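Local coordinates for putative sugar binding protein (Bacteroides vulgatus ATCC 8482, PDB 3KEZ) that probably binds sugars at the outer membrane as a SusD-family protein of a gut bacterium, and carries a calcium ion, at residues D283-C288 and N420-N425; F290-K295 and V414-I419. All coordinates share one frame; numbering follows the deposited sequence.

Interaction 1: residues D283-C288 and N420-N425; sequences DMCITC and NKTKHN
T422 is where the loop 420-425 first meets the end of strand 284-286, and it makes the largest share of the contact. OG1 stands beside the backbone N (chi1 -56°), which leaves CG2 anti to that N and turned to the strand end, 3.3 Å from I286 O. C285 SG lies on the margin of the same methyl. The hydroxyl OG1 is hydrogen-bonded to Y312 O and also to a water at 2.7 Å; this water donates to I286 O at 3.0 Å, so the water carries the polar link between I286 O and T422 OG1. C288 brings its sulphur beside the same residue, SG standing 3.3 Å from T422 O and 3.9 Å from T422 CB. K423 turns its side chain away, and its carbonyl accepts from Q56 NE2. At H424 the imidazole swings back, CE1 reaching 3.4 Å from T287 CG2 in an oblique approach, while ND1 is hydrogen-bonded to Y68 OH. T287 can offer its methyl because OG1, with chi1 at 53°, faces the other way, toward D53 O and, weakly, F290 N. T287 stands at the N-cap of helix 288-295, its OG1 weakly capping F290 N, and the whole arrangement is a strand-to-helix junction, with strand 284-286 paired antiparallel to strand 55-57, covered by a long irregular loop.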
loop_
_atom_site.group_PDB
_atom_site.type_symbol
_atom_site.label_atom_id
_atom_site.label_comp_id
_atom_site.label_asym_id
_atom_site.label_seq_id
_atom_site.Cartn_x
_atom_site.Cartn_y
_atom_site.Cartn_z
ATOM N N ASP A 283 12.584 14.675 3.757
ATOM C CA ASP A 283 11.183 15.032 3.963
ATOM C C ASP A 283 10.558 14.210 5.082
ATOM O O ASP A 283 9.870 14.748 5.948
ATOM C CB ASP A 283 10.403 14.867 2.673
ATOM C CG ASP A 283 9.157 15.707 2.647
ATOM O OD1 ASP A 283 8.111 15.196 3.107
ATOM O OD2 ASP A 283 9.247 16.887 2.213
HETATM N N MSE A 284 10.793 12.905 5.062
HETATM C CA MSE A 284 10.201 12.030 6.066
HETATM C C MSE A 284 11.250 11.049 6.596
HETATM O O MSE A 284 12.060 10.519 5.822
HETATM C CB MSE A 284 8.978 11.322 5.489
HETATM C CG MSE A 284 9.262 10.493 4.252
HETATM SE SE MSE A 284 7.711 9.681 3.369
HETATM C CE MSE A 284 7.410 8.164 4.493
ATOM N N CYS A 285 11.271 10.857 7.925
ATOM C CA CYS A 285 12.272 9.994 8.578
ATOM C C CYS A 285 11.589 9.073 9.600
ATOM O O CYS A 285 10.379 9.203 9.868
ATOM C CB CYS A 285 13.304 10.853 9.291
ATOM S SG CYS A 285 12.585 11.888 10.585
ATOM N N ILE A 286 12.354 8.152 10.181
ATOM C CA ILE A 286 11.801 7.308 11.240
ATOM C C ILE A 286 11.689 8.120 12.533
ATOM O O ILE A 286 12.434 9.063 12.739
ATOM C CB ILE A 286 12.615 6.041 11.501
ATOM C CG1 ILE A 286 13.981 6.359 12.095
ATOM C CG2 ILE A 286 12.703 5.154 10.243
ATOM C CD1 ILE A 286 14.845 5.123 12.336
ATOM N N THR A 287 10.727 7.769 13.387
ATOM C CA THR A 287 10.640 8.351 14.717
ATOM C C THR A 287 11.705 7.719 15.637
ATOM O O THR A 287 12.213 6.625 15.358
ATOM C CB THR A 287 9.257 8.143 15.323
ATOM O OG1 THR A 287 8.962 6.745 15.262
ATOM C CG2 THR A 287 8.159 8.969 14.521
ATOM N N CYS A 288 12.050 8.402 16.719
ATOM C CA CYS A 288 12.976 7.811 17.697
ATOM C C CYS A 288 12.472 6.508 18.291
ATOM O O CYS A 288 13.240 5.556 18.488
ATOM C CB CYS A 288 13.253 8.793 18.818
ATOM S SG CYS A 288 14.209 10.240 18.247
ATOM N N ASN A 420 19.739 12.866 16.659
ATOM C CA ASN A 420 19.497 13.860 17.701
ATOM C C ASN A 420 18.674 15.044 17.262
ATOM O O ASN A 420 18.361 15.886 18.087
ATOM C CB ASN A 420 20.809 14.319 18.387
ATOM C CG ASN A 420 21.719 15.125 17.478
ATOM O OD1 ASN A 420 21.268 15.755 16.527
ATOM N ND2 ASN A 420 23.007 15.124 17.785
ATOM N N LYS A 421 18.315 15.127 15.981
ATOM C CA LYS A 421 17.389 16.172 15.519
ATOM C C LYS A 421 15.965 15.680 15.282
ATOM O O LYS A 421 15.083 16.463 14.920
ATOM C CB LYS A 421 17.928 16.846 14.252
ATOM C CG LYS A 421 19.148 17.720 14.512
ATOM C CD LYS A 421 19.744 18.285 13.230
ATOM C CE LYS A 421 21.056 19.002 13.531
ATOM N NZ LYS A 421 21.951 19.002 12.364
ATOM N N THR A 422 15.729 14.390 15.490
ATOM C CA THR A 422 14.418 13.818 15.270
ATOM C C THR A 422 13.571 13.984 16.525
ATOM O O THR A 422 13.893 13.439 17.578
ATOM C CB THR A 422 14.537 12.295 14.980
ATOM O OG1 THR A 422 15.412 12.068 13.871
ATOM C CG2 THR A 422 13.149 11.659 14.726
ATOM N N LYS A 423 12.468 14.694 16.420
ATOM C CA LYS A 423 11.596 14.875 17.577
ATOM C C LYS A 423 10.191 15.150 17.067
ATOM O O LYS A 423 10.018 15.753 16.001
ATOM C CB LYS A 423 12.095 16.023 18.482
ATOM C CG LYS A 423 12.036 17.405 17.881
ATOM C CD LYS A 423 12.489 18.510 18.926
ATOM C CE LYS A 423 11.647 18.484 20.238
ATOM N NZ LYS A 423 11.820 19.656 21.172
ATOM N N HIS A 424 9.188 14.715 17.821
ATOM C CA HIS A 424 7.808 14.991 17.421
ATOM C C HIS A 424 7.498 16.501 17.456
ATOM O O HIS A 424 8.077 17.268 18.235
ATOM C CB HIS A 424 6.812 14.169 18.235
ATOM C CG HIS A 424 6.758 12.738 17.822
ATOM N ND1 HIS A 424 6.166 12.319 16.648
ATOM C CD2 HIS A 424 7.273 11.631 18.402
ATOM C CE1 HIS A 424 6.302 11.009 16.536
ATOM N NE2 HIS A 424 6.960 10.563 17.595
ATOM N N ASN A 425 6.612 16.940 16.575
ATOM C CA ASN A 425 6.170 18.332 16.575
ATOM C C ASN A 425 4.758 18.359 16.020
ATOM O O ASN A 425 4.527 18.653 14.855
ATOM C CB ASN A 425 7.114 19.203 15.728
ATOM C CG ASN A 425 6.762 20.655 15.780
ATOM O OD1 ASN A 425 5.941 21.094 16.599
ATOM N ND2 ASN A 425 7.405 21.435 14.927
HETATM O O HOH W 1 15.212 9.950 12.226
#

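Interaction 2: residues F290-K295 and V414-I419; sequences FYQLLK and VKDSDI
An Asx turn at D416 presents one carboxylate to the side of helix 288-295, away from the calcium site. OD1 of D416 accepts from the backbone N of D418 at 2.8 Å through its anti lone pair, which fixes the carboxylate against its own loop, and OD1 also accepts a hydrogen bond from a water. OD2 is left to face the helix and is gripped twice. K295, its chain bent at chi3 and chi4, meets it tip to tip, NZ to OD2 2.7 Å, in a salt bridge on the syn lone pair. The extended side chain of Q292 slides past in the opposite direction and gives NE2 to the anti lone pair of OD2 at 3.1 Å, a nearly straight bond (164°) in the amide plane; a weak bond from NE2 to K415 O adds to the hold. One turn back from K295, Y291 has CG anti to its backbone N (chi1 -178°), which sends the ring out toward the loop. Its ring carries K295 CD over one face, and its OH lies 2.9 Å from D418 OD2, which sits at the ring edge. I419 adds an apolar touch, CD1 crossing obliquely 3.7 Å from Y291 CD2. An alanine in place of D416 would remove the acceptor shared by K295 and Q292 and would probably loosen the turn that positions D418. With K295 NZ 4.2 Å from D418 OD2 as well, one lysine lies near two acids, an arrangement likely to keep both aspartates ionised and the lysine protonated.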
loop_
_atom_site.group_PDB
_atom_site.type_symbol
_atom_site.label_atom_id
_atom_site.label_comp_id
_atom_site.label_asym_id
_atom_site.label_seq_id
_atom_site.Cartn_x
_atom_site.Cartn_y
_atom_site.Cartn_z
ATOM N N PHE A 290 10.565 4.305 16.920
ATOM C CA PHE A 290 10.700 3.195 15.978
ATOM C C PHE A 290 12.178 2.751 15.855
ATOM O O PHE A 290 12.470 1.564 15.819
ATOM C CB PHE A 290 10.173 3.519 14.593
ATOM C CG PHE A 290 10.423 2.408 13.607
ATOM C CD1 PHE A 290 9.638 1.283 13.620
ATOM C CD2 PHE A 290 11.465 2.473 12.709
ATOM C CE1 PHE A 290 9.861 0.247 12.708
ATOM C CE2 PHE A 290 11.712 1.450 11.841
ATOM C CZ PHE A 290 10.887 0.323 11.835
ATOM N N TYR A 291 13.089 3.716 15.784
ATOM C CA TYR A 291 14.522 3.396 15.809
ATOM C C TYR A 291 14.895 2.560 17.039
ATOM O O TYR A 291 15.602 1.549 16.920
ATOM C CB TYR A 291 15.355 4.668 15.727
ATOM C CG TYR A 291 16.844 4.446 15.693
ATOM C CD1 TYR A 291 17.414 3.548 14.804
ATOM C CD2 TYR A 291 17.682 5.123 16.573
ATOM C CE1 TYR A 291 18.772 3.344 14.759
ATOM C CE2 TYR A 291 19.059 4.922 16.550
ATOM C CZ TYR A 291 19.592 4.040 15.643
ATOM O OH TYR A 291 20.917 3.843 15.632
ATOM N N GLN A 292 14.394 2.963 18.214
ATOM C CA GLN A 292 14.657 2.215 19.448
ATOM C C GLN A 292 14.059 0.799 19.458
ATOM O O GLN A 292 14.733 -0.153 19.881
ATOM C CB GLN A 292 14.236 3.012 20.657
ATOM C CG GLN A 292 15.171 4.218 20.815
ATOM C CD GLN A 292 14.801 5.136 21.947
ATOM O OE1 GLN A 292 13.730 5.010 22.565
ATOM N NE2 GLN A 292 15.673 6.115 22.200
ATOM N N LEU A 293 12.834 0.655 18.964
ATOM C CA LEU A 293 12.219 -0.671 18.751
ATOM C C LEU A 293 13.070 -1.537 17.824
ATOM O O LEU A 293 13.309 -2.720 18.107
ATOM C CB LEU A 293 10.784 -0.505 18.194
ATOM C CG LEU A 293 10.055 -1.519 17.274
ATOM C CD1 LEU A 293 8.687 -0.999 17.002
ATOM C CD2 LEU A 293 10.691 -1.750 15.933
ATOM N N LEU A 294 13.533 -0.948 16.711
ATOM C CA LEU A 294 14.228 -1.719 15.688
ATOM C C LEU A 294 15.589 -2.146 16.224
ATOM O O LEU A 294 15.997 -3.292 16.047
ATOM C CB LEU A 294 14.350 -0.958 14.353
ATOM C CG LEU A 294 14.828 -1.744 13.118
ATOM C CD1 LEU A 294 13.929 -2.936 12.802
ATOM C CD2 LEU A 294 15.012 -0.845 11.851
ATOM N N LYS A 295 16.275 -1.241 16.925
ATOM C CA LYS A 295 17.605 -1.557 17.387
ATOM C C LYS A 295 17.664 -2.388 18.674
ATOM O O LYS A 295 18.765 -2.775 19.092
ATOM C CB LYS A 295 18.453 -0.295 17.479
ATOM C CG LYS A 295 18.212 0.619 18.644
ATOM C CD LYS A 295 19.034 1.926 18.390
ATOM C CE LYS A 295 19.866 2.356 19.567
ATOM N NZ LYS A 295 19.314 3.546 20.289
ATOM N N VAL A 414 10.263 10.260 22.736
ATOM C CA VAL A 414 11.537 9.831 23.310
ATOM C C VAL A 414 12.649 10.377 22.426
ATOM O O VAL A 414 12.434 10.611 21.234
ATOM C CB VAL A 414 11.660 8.297 23.426
ATOM C CG1 VAL A 414 10.783 7.795 24.544
ATOM C CG2 VAL A 414 11.295 7.603 22.106
ATOM N N LYS A 415 13.815 10.622 23.026
ATOM C CA LYS A 415 14.957 11.128 22.289
ATOM C C LYS A 415 16.005 10.033 22.078
ATOM O O LYS A 415 16.060 9.046 22.816
ATOM C CB LYS A 415 15.594 12.339 22.999
ATOM C CG LYS A 415 14.702 13.609 23.153
ATOM C CD LYS A 415 13.875 13.962 21.890
ATOM C CE LYS A 415 13.141 15.326 22.011
ATOM N NZ LYS A 415 11.878 15.273 22.797
ATOM N N ASP A 416 16.819 10.208 21.047
ATOM C CA ASP A 416 17.946 9.322 20.813
ATOM C C ASP A 416 19.123 10.133 20.297
ATOM O O ASP A 416 18.963 10.908 19.355
ATOM C CB ASP A 416 17.558 8.252 19.790
ATOM C CG ASP A 416 18.512 7.056 19.800
ATOM O OD1 ASP A 416 19.692 7.211 19.427
ATOM O OD2 ASP A 416 18.066 5.957 20.183
ATOM N N SER A 417 20.307 9.919 20.871
ATOM C CA SER A 417 21.469 10.675 20.478
ATOM C C SER A 417 22.041 10.228 19.119
ATOM O O SER A 417 22.835 10.954 18.540
ATOM C CB SER A 417 22.526 10.619 21.584
ATOM O OG SER A 417 22.802 9.277 21.932
ATOM N N ASP A 418 21.628 9.079 18.581
ATOM C CA ASP A 418 22.086 8.675 17.221
ATOM C C ASP A 418 21.340 9.447 16.136
ATOM O O ASP A 418 21.794 9.502 14.989
ATOM C CB ASP A 418 21.867 7.186 16.940
ATOM C CG ASP A 418 22.819 6.267 17.692
ATOM O OD1 ASP A 418 23.926 6.705 18.062
ATOM O OD2 ASP A 418 22.426 5.067 17.847
ATOM N N ILE A 419 20.161 9.974 16.484
ATOM C CA ILE A 419 19.345 10.760 15.565
ATOM C C ILE A 419 18.811 11.966 16.321
ATOM O O ILE A 419 17.611 12.087 16.578
ATOM C CB ILE A 419 18.213 9.929 14.933
ATOM C CG1 ILE A 419 17.371 9.174 15.991
ATOM C CG2 ILE A 419 18.815 8.998 13.903
ATOM C CD1 ILE A 419 16.283 8.339 15.390
HETATM O O HOH W 2 21.353 6.065 20.887
#

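Overall arrangement
Both contacts join the same two parts of the chain, the strand 284-286 with the helix 288-295 that follows it, and the loop between strands 409-410 and 430-431. Interaction 2 is nested along the sequence inside the loop closed by interaction 1, and their centres lie about 10 Å apart. The comparison illustrates how chemistry follows depth. Interaction 1, wholly buried, relies on methyl and sulphur contacts and one bridging water, its polar groups being served by neighbouring parts of the fold; interaction 2, only partly buried, relies on charge and direct side-chain hydrogen bonds. C288 connects them, its CB packing against V414 O.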